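Local coordinates for type I modular polyketide synthase (Streptomyces albus subsp. albus, PDB 6IYR), which probably selects and transfers an extender acyl unit from coenzyme A to the acyl carrier protein of module 8 during salinomycin polyketide assembly, at residues P133-Q138 / I316-A321; A280-N285 / S289-G294; D186-V191 / A248-A253; A194-M199 / D237-S242. One frame throughout, in Å; residues are numbered along the deposited sequence.

Contact 1 (P133-Q138 / I316-A321). With PO4 (phosphate ion), chain B.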
loop_
_atom_site.group_PDB
_atom_site.type_symbol
_atom_site.label_atom_id
_atom_site.label_comp_id
_atom_site.label_asym_id
_atom_site.label_seq_id
_atom_site.Cartn_x
_atom_site.Cartn_y
_atom_site.Cartn_z
ATOM N N PRO A 133 -3.787 -2.696 0.972
ATOM C CA PRO A 133 -4.255 -3.936 0.354
ATOM C C PRO A 133 -4.529 -5.002 1.371
ATOM O O PRO A 133 -4.258 -4.818 2.572
ATOM C CB PRO A 133 -3.074 -4.386 -0.537
ATOM C CG PRO A 133 -2.025 -3.377 -0.378
ATOM C CD PRO A 133 -2.329 -2.538 0.840
ATOM N N GLY A 134 -4.990 -6.144 0.861
ATOM C CA GLY A 134 -5.182 -7.344 1.666
ATOM C C GLY A 134 -3.987 -8.286 1.528
ATOM O O GLY A 134 -2.828 -7.905 1.619
ATOM N N GLN A 135 -4.291 -9.499 1.125
ATOM C CA GLN A 135 -3.300 -10.560 1.076
ATOM C C GLN A 135 -2.366 -10.358 -0.111
ATOM O O GLN A 135 -2.671 -9.596 -1.053
ATOM C CB GLN A 135 -4.029 -11.899 0.925
ATOM C CG GLN A 135 -4.655 -12.067 -0.447
ATOM C CD GLN A 135 -3.690 -12.700 -1.445
ATOM O OE1 GLN A 135 -2.874 -13.565 -1.098
ATOM N NE2 GLN A 135 -3.747 -12.236 -2.673
ATOM N N GLY A 136 -1.241 -11.070 -0.074
ATOM C CA GLY A 136 -0.327 -11.161 -1.237
ATOM C C GLY A 136 0.930 -10.291 -1.100
ATOM O O GLY A 136 1.842 -10.405 -1.888
ATOM N N SER A 137 0.962 -9.343 -0.168
ATOM C CA SER A 137 2.129 -8.443 -0.102
ATOM C C SER A 137 3.263 -8.919 0.836
ATOM O O SER A 137 4.319 -8.272 0.911
ATOM C CB SER A 137 1.709 -6.959 0.183
ATOM O OG SER A 137 0.672 -6.823 1.157
ATOM N N GLN A 138 3.139 -10.105 1.431
ATOM C CA GLN A 138 4.094 -10.520 2.446
ATOM C C GLN A 138 5.422 -11.053 1.877
ATOM O O GLN A 138 5.436 -11.686 0.864
ATOM C CB GLN A 138 3.486 -11.563 3.394
ATOM C CG GLN A 138 3.431 -12.964 2.832
ATOM C CD GLN A 138 2.314 -13.109 1.836
ATOM O OE1 GLN A 138 1.422 -12.265 1.733
ATOM N NE2 GLN A 138 2.397 -14.148 1.041
ATOM N N ILE A 316 -4.844 -17.638 -7.520
ATOM C CA ILE A 316 -4.073 -16.839 -6.558
ATOM C C ILE A 316 -3.613 -17.778 -5.451
ATOM O O ILE A 316 -4.333 -18.721 -5.118
ATOM C CB ILE A 316 -4.952 -15.751 -5.920
ATOM C CG1 ILE A 316 -5.282 -14.673 -6.952
ATOM C CG2 ILE A 316 -4.281 -15.145 -4.693
ATOM C CD1 ILE A 316 -6.459 -13.816 -6.540
ATOM N N ASN A 317 -2.438 -17.537 -4.863
ATOM C CA ASN A 317 -1.946 -18.395 -3.765
ATOM C C ASN A 317 -2.568 -18.070 -2.407
ATOM O O ASN A 317 -1.993 -17.334 -1.605
ATOM C CB ASN A 317 -0.419 -18.355 -3.642
ATOM C CG ASN A 317 0.116 -19.545 -2.869
ATOM O OD1 ASN A 317 -0.254 -19.759 -1.720
ATOM N ND2 ASN A 317 0.845 -20.408 -3.551
ATOM N N VAL A 318 -3.798 -18.535 -2.212
ATOM C CA VAL A 318 -4.473 -18.485 -0.916
ATOM C C VAL A 318 -5.272 -19.751 -0.878
ATOM O O VAL A 318 -5.620 -20.292 -1.929
ATOM C CB VAL A 318 -5.476 -17.321 -0.791
ATOM C CG1 VAL A 318 -4.765 -15.995 -0.650
ATOM C CG2 VAL A 318 -6.423 -17.291 -1.983
ATOM N N ASP A 319 -5.628 -20.225 0.305
ATOM C CA ASP A 319 -6.395 -21.454 0.340
ATOM C C ASP A 319 -7.703 -21.264 1.071
ATOM O O ASP A 319 -8.234 -22.224 1.625
ATOM C CB ASP A 319 -5.582 -22.579 0.988
ATOM C CG ASP A 319 -5.174 -22.235 2.401
ATOM O OD1 ASP A 319 -5.754 -21.264 2.955
ATOM O OD2 ASP A 319 -4.393 -23.004 2.995
ATOM N N TYR A 320 -8.246 -20.049 1.041
ATOM C CA TYR A 320 -9.585 -19.829 1.581
ATOM C C TYR A 320 -10.333 -18.969 0.622
ATOM O O TYR A 320 -9.739 -18.295 -0.215
ATOM C CB TYR A 320 -9.557 -19.181 2.959
ATOM C CG TYR A 320 -8.833 -17.868 3.006
ATOM C CD1 TYR A 320 -7.451 -17.821 3.188
ATOM C CD2 TYR A 320 -9.506 -16.663 2.804
ATOM C CE1 TYR A 320 -6.746 -16.622 3.066
ATOM C CE2 TYR A 320 -8.820 -15.441 2.833
ATOM C CZ TYR A 320 -7.434 -15.431 2.958
ATOM O OH TYR A 320 -6.729 -14.250 2.885
ATOM N N ALA A 321 -11.645 -19.145 0.649
ATOM C CA ALA A 321 -12.582 -18.406 -0.167
ATOM C C ALA A 321 -13.378 -17.423 0.720
ATOM O O ALA A 321 -14.534 -17.672 1.098
ATOM C CB ALA A 321 -13.528 -19.367 -0.861
HETATM P P PO4 B . -8.765 -11.329 2.923
HETATM O O1 PO4 B . -7.451 -11.617 2.224
HETATM O O2 PO4 B . -9.276 -12.293 4.009
HETATM O O3 PO4 B . -8.511 -9.975 3.565
HETATM O O4 PO4 B . -9.803 -11.373 1.834
#
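Gln135 meets Val318 and Ile316 through a bent side chain: chi1 of 71° sets CG between the backbone N and the carbonyl carbon, and the chain bends at chi2 (89°), which turns the amide toward Val318 and Ile316. The amide carbon and oxygen then lie against one methyl of Val318, the two side chains crossing at about a right angle. Gln135 OE1 comes within 3.1 Å of Val318 CG1. On the other branch, NE2 is 3.6 Å from Ile316 CG2, so the amide of Gln135 is flanked by two aliphatic branches. Nearer the backbone, Gln135 CB lies 4.1 Å from Tyr320 OH and 3.7 Å from O1 of the phosphate ion. Tyr320 OH lies 2.8 Å from that same O1, at hydrogen-bonding distance, with O1 in the ring plane. His323, Ser322, Arg245 and Gln221 also hold the ion, which probably comes from the crystallisation liquor but may mark an anion-accepting pocket near the probable nucleophile elbow. Gly134 to Gln138 spell the GQGSQ motif of this acyltransferase family, and Tyr320 opens the YASH signature associated with methylmalonyl-specific domains, consistent with a substrate pocket here. The loop 133-138 leaves strand 129-132 of the parallel sheet and rests on helix 188-208, whereas 316-321 leaves strand 313-316, with Ile316 and Val318 lying on Met258 of strand 257-261.

Contact 2 (A280-N285 / S289-G294)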
loop_
_atom_site.group_PDB
_atom_site.type_symbol
_atom_site.label_atom_id
_atom_site.label_comp_id
_atom_site.label_asym_id
_atom_site.label_seq_id
_atom_site.Cartn_x
_atom_site.Cartn_y
_atom_site.Cartn_z
ATOM N N ALA A 280 -18.129 -16.930 -6.046
ATOM C CA ALA A 280 -18.621 -15.620 -5.660
ATOM C C ALA A 280 -17.707 -14.575 -6.270
ATOM O O ALA A 280 -16.504 -14.808 -6.492
ATOM C CB ALA A 280 -18.674 -15.494 -4.147
ATOM N N LEU A 281 -18.273 -13.419 -6.573
ATOM C CA LEU A 281 -17.466 -12.270 -6.975
ATOM C C LEU A 281 -16.795 -11.638 -5.753
ATOM O O LEU A 281 -17.448 -11.037 -4.895
ATOM C CB LEU A 281 -18.320 -11.243 -7.718
ATOM C CG LEU A 281 -17.465 -10.061 -8.223
ATOM C CD1 LEU A 281 -16.322 -10.491 -9.124
ATOM C CD2 LEU A 281 -18.377 -9.105 -8.957
ATOM N N ALA A 282 -15.518 -11.922 -5.564
ATOM C CA ALA A 282 -14.863 -11.517 -4.323
ATOM C C ALA A 282 -14.348 -10.079 -4.395
ATOM O O ALA A 282 -14.467 -9.326 -3.421
ATOM C CB ALA A 282 -13.749 -12.465 -3.977
ATOM N N SER A 283 -13.830 -9.655 -5.544
ATOM C CA SER A 283 -13.320 -8.296 -5.597
ATOM C C SER A 283 -13.339 -7.779 -7.003
ATOM O O SER A 283 -13.169 -8.542 -7.953
ATOM C CB SER A 283 -11.910 -8.223 -4.954
ATOM O OG SER A 283 -10.911 -8.684 -5.817
ATOM N N VAL A 284 -13.651 -6.498 -7.130
ATOM C CA VAL A 284 -13.513 -5.790 -8.393
ATOM C C VAL A 284 -12.438 -4.736 -8.246
ATOM O O VAL A 284 -12.645 -3.732 -7.558
ATOM C CB VAL A 284 -14.820 -5.092 -8.773
ATOM C CG1 VAL A 284 -14.703 -4.395 -10.130
ATOM C CG2 VAL A 284 -15.951 -6.107 -8.777
ATOM N N ASN A 285 -11.312 -4.968 -8.914
ATOM C CA ASN A 285 -10.107 -4.194 -8.720
ATOM C C ASN A 285 -9.782 -3.207 -9.835
ATOM O O ASN A 285 -8.920 -2.371 -9.662
ATOM C CB ASN A 285 -8.951 -5.124 -8.499
ATOM C CG ASN A 285 -9.167 -5.988 -7.293
ATOM O OD1 ASN A 285 -9.859 -5.603 -6.377
ATOM N ND2 ASN A 285 -8.732 -7.211 -7.367
ATOM N N SER A 289 -10.505 -6.317 -14.301
ATOM C CA SER A 289 -9.707 -6.959 -13.322
ATOM C C SER A 289 -10.535 -7.335 -12.085
ATOM O O SER A 289 -10.975 -6.463 -11.334
ATOM C CB SER A 289 -8.544 -6.009 -13.036
ATOM O OG SER A 289 -7.767 -6.519 -12.010
ATOM N N THR A 290 -10.839 -8.627 -11.937
ATOM C CA THR A 290 -11.726 -9.099 -10.892
ATOM C C THR A 290 -11.149 -10.358 -10.279
ATOM O O THR A 290 -10.258 -10.986 -10.859
ATOM C CB THR A 290 -13.105 -9.493 -11.433
ATOM O OG1 THR A 290 -12.960 -10.715 -12.157
ATOM C CG2 THR A 290 -13.669 -8.448 -12.357
ATOM N N VAL A 291 -11.609 -10.669 -9.072
ATOM C CA VAL A 291 -11.198 -11.869 -8.357
ATOM C C VAL A 291 -12.467 -12.643 -7.979
ATOM O O VAL A 291 -13.451 -12.062 -7.487
ATOM C CB VAL A 291 -10.320 -11.539 -7.123
ATOM C CG1 VAL A 291 -9.965 -12.812 -6.365
ATOM C CG2 VAL A 291 -9.026 -10.834 -7.541
ATOM N N VAL A 292 -12.453 -13.939 -8.274
ATOM C CA VAL A 292 -13.529 -14.831 -7.922
ATOM C C VAL A 292 -13.099 -15.839 -6.891
ATOM O O VAL A 292 -12.011 -16.409 -6.974
ATOM C CB VAL A 292 -14.009 -15.572 -9.186
ATOM C CG1 VAL A 292 -15.001 -16.670 -8.874
ATOM C CG2 VAL A 292 -14.579 -14.574 -10.150
ATOM N N SER A 293 -13.926 -16.043 -5.877
ATOM C CA SER A 293 -13.572 -16.980 -4.825
ATOM C C SER A 293 -14.540 -18.147 -4.833
ATOM O O SER A 293 -15.659 -17.975 -5.267
ATOM C CB SER A 293 -13.615 -16.306 -3.450
ATOM O OG SER A 293 -14.929 -15.989 -3.029
ATOM N N GLY A 294 -14.147 -19.282 -4.244
ATOM C CA GLY A 294 -15.058 -20.394 -4.060
ATOM C C GLY A 294 -14.328 -21.729 -3.931
ATOM O O GLY A 294 -13.170 -21.793 -3.527
#
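Ala280 and Ser293 pair at one end of this antiparallel hairpin, exchanging bonds in both directions: Ala280 N to Ser293 O at 2.8 Å and Ser293 N to Ala280 O at 2.9 Å. Further along, Val291 O accepts twice, from Ala282 N at 2.8 Å and from Ser283 N at 3.1 Å. Two successive residues facing one opposite them define a classic beta bulge, and the register shifts by one across it. Regular pairing resumes with Val291 N to Ser283 O, the straightest of the cross-strand bonds at 165°, and Asn285 N to Ser289 O follows at the other end. On the sheet face carrying Ser283 and Val291, chi1 of 79° sets Ser283 OG between its backbone N and carbonyl carbon, 3.2 Å from Val291 CB, while Asn285 ND2 lies 3.6 Å from Val291 CG2 and gives Ser283 OG a weak bond. On the other face, Leu281 and Thr290 side chains cross at about a right angle, Leu281 CD1 being 4.1 Å from Thr290 CB. A second shell fixes the polar ends: Asn285 OD1 is bonded to His219, just before the serine of the probable nucleophile elbow, and Ser293 OG to Ser322 O. The hairpin thus brings one face of its sheet to the likely active site. Strand 257-261 flanks 289-294 and strand 377-378 flanks 279-286, while helix 265-273 covers the face bearing Leu281, Val284, Thr290 and Val292.

Contact 3 (D186-V191 / A248-A253)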
loop_
_atom_site.group_PDB
_atom_site.type_symbol
_atom_site.label_atom_id
_atom_site.label_comp_id
_atom_site.label_asym_id
_atom_site.label_seq_id
_atom_site.Cartn_x
_atom_site.Cartn_y
_atom_site.Cartn_z
ATOM N N ASP A 186 2.114 -19.214 6.223
ATOM C CA ASP A 186 1.123 -20.165 5.741
ATOM C C ASP A 186 -0.010 -20.289 6.755
ATOM O O ASP A 186 -0.999 -20.917 6.474
ATOM C CB ASP A 186 1.755 -21.568 5.512
ATOM C CG ASP A 186 1.645 -22.052 4.043
ATOM O OD1 ASP A 186 2.047 -21.283 3.130
ATOM O OD2 ASP A 186 1.208 -23.222 3.809
ATOM N N ARG A 187 0.073 -19.608 7.883
ATOM C CA ARG A 187 -1.047 -19.556 8.796
ATOM C C ARG A 187 -1.740 -18.219 8.648
ATOM O O ARG A 187 -1.139 -17.164 8.899
ATOM C CB ARG A 187 -0.578 -19.755 10.243
ATOM C CG ARG A 187 -0.448 -21.223 10.593
ATOM C CD ARG A 187 0.191 -21.420 11.955
ATOM N NE ARG A 187 -0.474 -20.680 13.018
ATOM C CZ ARG A 187 0.041 -20.543 14.237
ATOM N NH1 ARG A 187 -0.591 -19.834 15.153
ATOM N NH2 ARG A 187 1.192 -21.129 14.556
ATOM N N VAL A 188 -3.040 -18.270 8.353
ATOM C CA VAL A 188 -3.827 -17.057 8.184
ATOM C C VAL A 188 -3.856 -16.194 9.469
ATOM O O VAL A 188 -3.859 -14.968 9.382
ATOM C CB VAL A 188 -5.252 -17.369 7.646
ATOM C CG1 VAL A 188 -6.072 -18.152 8.659
ATOM C CG2 VAL A 188 -5.984 -16.092 7.244
ATOM N N ASP A 189 -3.767 -16.828 10.630
ATOM C CA ASP A 189 -3.815 -16.128 11.896
ATOM C C ASP A 189 -2.499 -15.469 12.206
ATOM O O ASP A 189 -2.424 -14.720 13.136
ATOM C CB ASP A 189 -4.229 -17.051 13.071
ATOM C CG ASP A 189 -3.227 -18.159 13.374
ATOM O OD1 ASP A 189 -2.792 -18.883 12.435
ATOM O OD2 ASP A 189 -2.996 -18.432 14.590
ATOM N N VAL A 190 -1.460 -15.806 11.453
ATOM C CA VAL A 190 -0.131 -15.171 11.586
ATOM C C VAL A 190 0.010 -14.081 10.533
ATOM O O VAL A 190 0.336 -12.924 10.846
ATOM C CB VAL A 190 0.966 -16.217 11.427
ATOM C CG1 VAL A 190 2.358 -15.578 11.448
ATOM C CG2 VAL A 190 0.868 -17.204 12.573
ATOM N N VAL A 191 -0.268 -14.425 9.281
ATOM C CA VAL A 191 0.073 -13.523 8.210
ATOM C C VAL A 191 -0.769 -12.265 8.261
ATOM O O VAL A 191 -0.264 -11.198 7.952
ATOM C CB VAL A 191 0.082 -14.175 6.818
ATOM C CG1 VAL A 191 -1.299 -14.568 6.292
ATOM C CG2 VAL A 191 0.722 -13.244 5.820
ATOM N N ALA A 248 -10.651 -16.730 13.190
ATOM C CA ALA A 248 -11.921 -17.365 12.801
ATOM C C ALA A 248 -11.756 -17.990 11.426
ATOM O O ALA A 248 -12.206 -19.122 11.177
ATOM C CB ALA A 248 -13.043 -16.341 12.794
ATOM N N LEU A 249 -11.026 -17.287 10.561
ATOM C CA LEU A 249 -10.700 -17.767 9.225
ATOM C C LEU A 249 -9.946 -19.086 9.135
ATOM O O LEU A 249 -9.867 -19.694 8.074
ATOM C CB LEU A 249 -9.847 -16.732 8.478
ATOM C CG LEU A 249 -10.611 -15.726 7.624
ATOM C CD1 LEU A 249 -9.665 -14.753 6.938
ATOM C CD2 LEU A 249 -11.517 -16.395 6.600
ATOM N N LEU A 250 -9.271 -19.452 10.203
ATOM C CA LEU A 250 -8.663 -20.758 10.286
ATOM C C LEU A 250 -9.629 -21.858 9.875
ATOM O O LEU A 250 -9.211 -22.874 9.309
ATOM C CB LEU A 250 -8.231 -21.006 11.709
ATOM C CG LEU A 250 -6.798 -20.783 12.168
ATOM C CD1 LEU A 250 -5.847 -20.326 11.113
ATOM C CD2 LEU A 250 -6.681 -20.017 13.464
ATOM N N ALA A 251 -10.918 -21.654 10.109
ATOM C CA ALA A 251 -11.894 -22.713 9.847
ATOM C C ALA A 251 -12.166 -22.816 8.377
ATOM O O ALA A 251 -12.872 -23.718 7.963
ATOM C CB ALA A 251 -13.198 -22.419 10.580
ATOM N N LEU A 252 -11.743 -21.826 7.595
ATOM C CA LEU A 252 -11.947 -21.876 6.147
ATOM C C LEU A 252 -10.732 -22.295 5.350
ATOM O O LEU A 252 -10.832 -22.555 4.134
ATOM C CB LEU A 252 -12.453 -20.543 5.600
ATOM C CG LEU A 252 -13.814 -20.053 6.076
ATOM C CD1 LEU A 252 -14.298 -19.001 5.092
ATOM C CD2 LEU A 252 -14.817 -21.166 6.230
ATOM N N ALA A 253 -9.586 -22.363 6.009
ATOM C CA ALA A 253 -8.310 -22.582 5.307
ATOM C C ALA A 253 -8.272 -23.980 4.736
ATOM O O ALA A 253 -8.676 -24.917 5.399
ATOM C CB ALA A 253 -7.131 -22.392 6.252
#
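Val188, in the first turn of helix 188-208, faces Leu250 in the short 3-10 segment that follows helix 235-248, their CA atoms 6.4 Å apart. Both methyls of Val188 are used. With chi1 at 66°, CG2 stands anti to the backbone N and meets Leu249 CD1 at 3.9 Å, while CG1 is left to face Leu250. Its approach to Leu250 CD1, 3.3 Å, is tighter than ordinary van der Waals contact. Leu250 is exposed and has a nearly eclipsed chi2 of -1°, so that close pair is doubtful in detail. Leu250 slants across the Asp189 side chain, CD2 being 3.9 Å from Asp189 CB. Asp189 is itself held by Arg187 at the N-cap position: the guanidinium comes side-on, NE to OD1 at 3.0 Å and NH1 to OD2 at 2.8 Å, each oxygen being met on its syn side. This bidentate salt bridge limits rotation of the carboxylate that borders Leu250, and a negative charge near a helix start would probably be favoured by the helix dipole. Arg187 O accepts from both Val190 N and Val191 N, tying the first turn together. Apolar contact thus joins the start of helix 188-208 to the exit of helix 235-248. In the surroundings, Val190 packs on Trp170 and Pro183, and Ala248 on helix 331-337.

Contact 4 (A194-M199 / D237-S242)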
loop_
_atom_site.group_PDB
_atom_site.type_symbol
_atom_site.label_atom_id
_atom_site.label_comp_id
_atom_site.label_asym_id
_atom_site.label_seq_id
_atom_site.Cartn_x
_atom_site.Cartn_y
_atom_site.Cartn_z
ATOM N N ALA A 194 0.306 -9.648 11.020
ATOM C CA ALA A 194 1.662 -9.184 10.702
ATOM C C ALA A 194 1.585 -8.127 9.588
ATOM O O ALA A 194 2.161 -7.018 9.667
ATOM C CB ALA A 194 2.489 -10.381 10.275
ATOM N N LEU A 195 0.785 -8.421 8.577
ATOM C CA LEU A 195 0.609 -7.466 7.494
ATOM C C LEU A 195 -0.108 -6.206 7.978
ATOM O O LEU A 195 0.194 -5.122 7.552
ATOM C CB LEU A 195 -0.157 -8.056 6.327
ATOM C CG LEU A 195 0.660 -8.928 5.355
ATOM C CD1 LEU A 195 -0.263 -9.577 4.303
ATOM C CD2 LEU A 195 1.722 -8.059 4.690
ATOM N N TRP A 196 -1.130 -6.383 8.793
ATOM C CA TRP A 196 -1.813 -5.267 9.406
ATOM C C TRP A 196 -0.782 -4.298 10.044
ATOM O O TRP A 196 -0.844 -3.091 9.816
ATOM C CB TRP A 196 -2.794 -5.790 10.472
ATOM C CG TRP A 196 -3.391 -4.669 11.282
ATOM C CD1 TRP A 196 -4.351 -3.815 10.888
ATOM C CD2 TRP A 196 -3.007 -4.281 12.578
ATOM N NE1 TRP A 196 -4.617 -2.921 11.872
ATOM C CE2 TRP A 196 -3.780 -3.164 12.921
ATOM C CE3 TRP A 196 -2.016 -4.703 13.458
ATOM C CZ2 TRP A 196 -3.633 -2.501 14.126
ATOM C CZ3 TRP A 196 -1.920 -4.082 14.677
ATOM C CH2 TRP A 196 -2.682 -2.963 14.979
ATOM N N ALA A 197 0.080 -4.835 10.888
ATOM C CA ALA A 197 1.030 -4.051 11.652
ATOM C C ALA A 197 2.039 -3.350 10.769
ATOM O O ALA A 197 2.330 -2.162 10.973
ATOM C CB ALA A 197 1.754 -4.945 12.639
ATOM N N VAL A 198 2.449 -4.026 9.703
ATOM C CA VAL A 198 3.341 -3.415 8.718
ATOM C C VAL A 198 2.677 -2.255 8.022
ATOM O O VAL A 198 3.256 -1.178 7.924
ATOM C CB VAL A 198 3.852 -4.439 7.690
ATOM C CG1 VAL A 198 4.561 -3.773 6.507
ATOM C CG2 VAL A 198 4.744 -5.447 8.372
ATOM N N MET A 199 1.461 -2.451 7.547
ATOM C CA MET A 199 0.775 -1.389 6.826
ATOM C C MET A 199 0.455 -0.174 7.717
ATOM O O MET A 199 0.625 1.003 7.300
ATOM C CB MET A 199 -0.489 -1.916 6.175
ATOM C CG MET A 199 -0.277 -2.977 5.086
ATOM S SD MET A 199 -1.826 -3.314 4.203
ATOM C CE MET A 199 -2.607 -4.315 5.470
ATOM N N ASP A 237 -8.227 -1.900 19.431
ATOM C CA ASP A 237 -9.398 -2.437 18.764
ATOM C C ASP A 237 -9.098 -2.924 17.346
ATOM O O ASP A 237 -9.616 -3.952 16.947
ATOM C CB ASP A 237 -10.537 -1.433 18.741
ATOM C CG ASP A 237 -11.313 -1.388 20.097
ATOM O OD1 ASP A 237 -11.100 -2.271 20.956
ATOM O OD2 ASP A 237 -12.223 -0.552 20.215
ATOM N N ALA A 238 -8.314 -2.174 16.577
ATOM C CA ALA A 238 -7.956 -2.615 15.236
ATOM C C ALA A 238 -7.131 -3.906 15.290
ATOM O O ALA A 238 -7.396 -4.823 14.550
ATOM C CB ALA A 238 -7.250 -1.504 14.466
ATOM N N ALA A 239 -6.290 -4.054 16.304
ATOM C CA ALA A 239 -5.506 -5.247 16.456
ATOM C C ALA A 239 -6.383 -6.427 16.811
ATOM O O ALA A 239 -6.097 -7.565 16.457
ATOM C CB ALA A 239 -4.466 -5.053 17.544
ATOM N N LYS A 240 -7.330 -6.203 17.705
ATOM C CA LYS A 240 -8.260 -7.236 18.027
ATOM C C LYS A 240 -9.027 -7.705 16.753
ATOM O O LYS A 240 -9.084 -8.890 16.479
ATOM C CB LYS A 240 -9.208 -6.736 19.108
ATOM C CG LYS A 240 -10.240 -7.733 19.569
ATOM C CD LYS A 240 -11.173 -7.025 20.564
ATOM C CE LYS A 240 -11.947 -7.998 21.425
ATOM N NZ LYS A 240 -12.480 -7.338 22.645
ATOM N N VAL A 241 -9.591 -6.785 15.986
ATOM C CA VAL A 241 -10.292 -7.167 14.744
ATOM C C VAL A 241 -9.371 -7.954 13.826
ATOM O O VAL A 241 -9.741 -9.041 13.371
ATOM C CB VAL A 241 -10.859 -5.961 13.996
ATOM C CG1 VAL A 241 -11.509 -6.373 12.677
ATOM C CG2 VAL A 241 -11.910 -5.255 14.850
ATOM N N SER A 242 -8.102 -7.541 13.753
ATOM C CA SER A 242 -7.181 -8.162 12.819
ATOM C C SER A 242 -6.896 -9.589 13.244
ATOM O O SER A 242 -7.012 -10.511 12.443
ATOM C CB SER A 242 -5.866 -7.376 12.709
ATOM O OG SER A 242 -4.965 -8.094 11.869
#
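Trp196 of helix 188-208 bridges two buried, roughly antiparallel helices, lying flat against Ala238, Ala239 and Ser242 of helix 235-248. The short segments run 148° apart in direction, with axes 10.2 Å from each other, a separation spanned here by the indole. Chi1 of 172° extends CG anti to the backbone N, which carries the ring system across to the small residues of the partner helix. One face of the indole receives two CH-pi contacts. Ala239 CA sits 4.1 Å from the centroid of the six-membered ring of Trp196, only 18° off the normal, and Ser242 CB lies 4.2 Å from the centroid of its five-membered ring. From that same side, the methyls approach the six-membered ring: Trp196 CZ2 is 3.8 Å from Ala238 CB, and Trp196 CH2 is likewise 3.8 Å from Ala239 CB. At the near end, Ser242 OG reaches to 3.5 Å from Trp196 CB, beside the start of the side chain. Adjacent Ala238 and Ala239, with Ser242 about one turn later, supply short side chains, which lets the indole lie close to the backbone of helix 235-248. Trp196 NE1 makes a weak hydrogen bond to Ile224 O. Around the pair, helix 222-230 places Ala225 against Trp196, and helix 151-164 contributes Cys160 to Trp196 and Ala163 and Leu164 to Ala239.

Overall arrangement
Contact 1 has the longest span in sequence, and the other three fall between its two segments: contact 3 opens next and encloses contact 4, and contact 2 follows once both have closed. Contacts 3 and 4, their centres about 14 Å apart, share helix 188-208 and bind it to helix 235-248 and its exit. Contact 2 lies in the mixed sheet, its centre about 23 Å from that of contact 4. Contact 1 touches all three: Ile316 packs on Val291, Asp319 on Ala253, and Pro133 on Met199. It therefore sits where the parallel-sheet part and the mixed-sheet part meet, consistent with an acyltransferase active-site cleft between two subdomains.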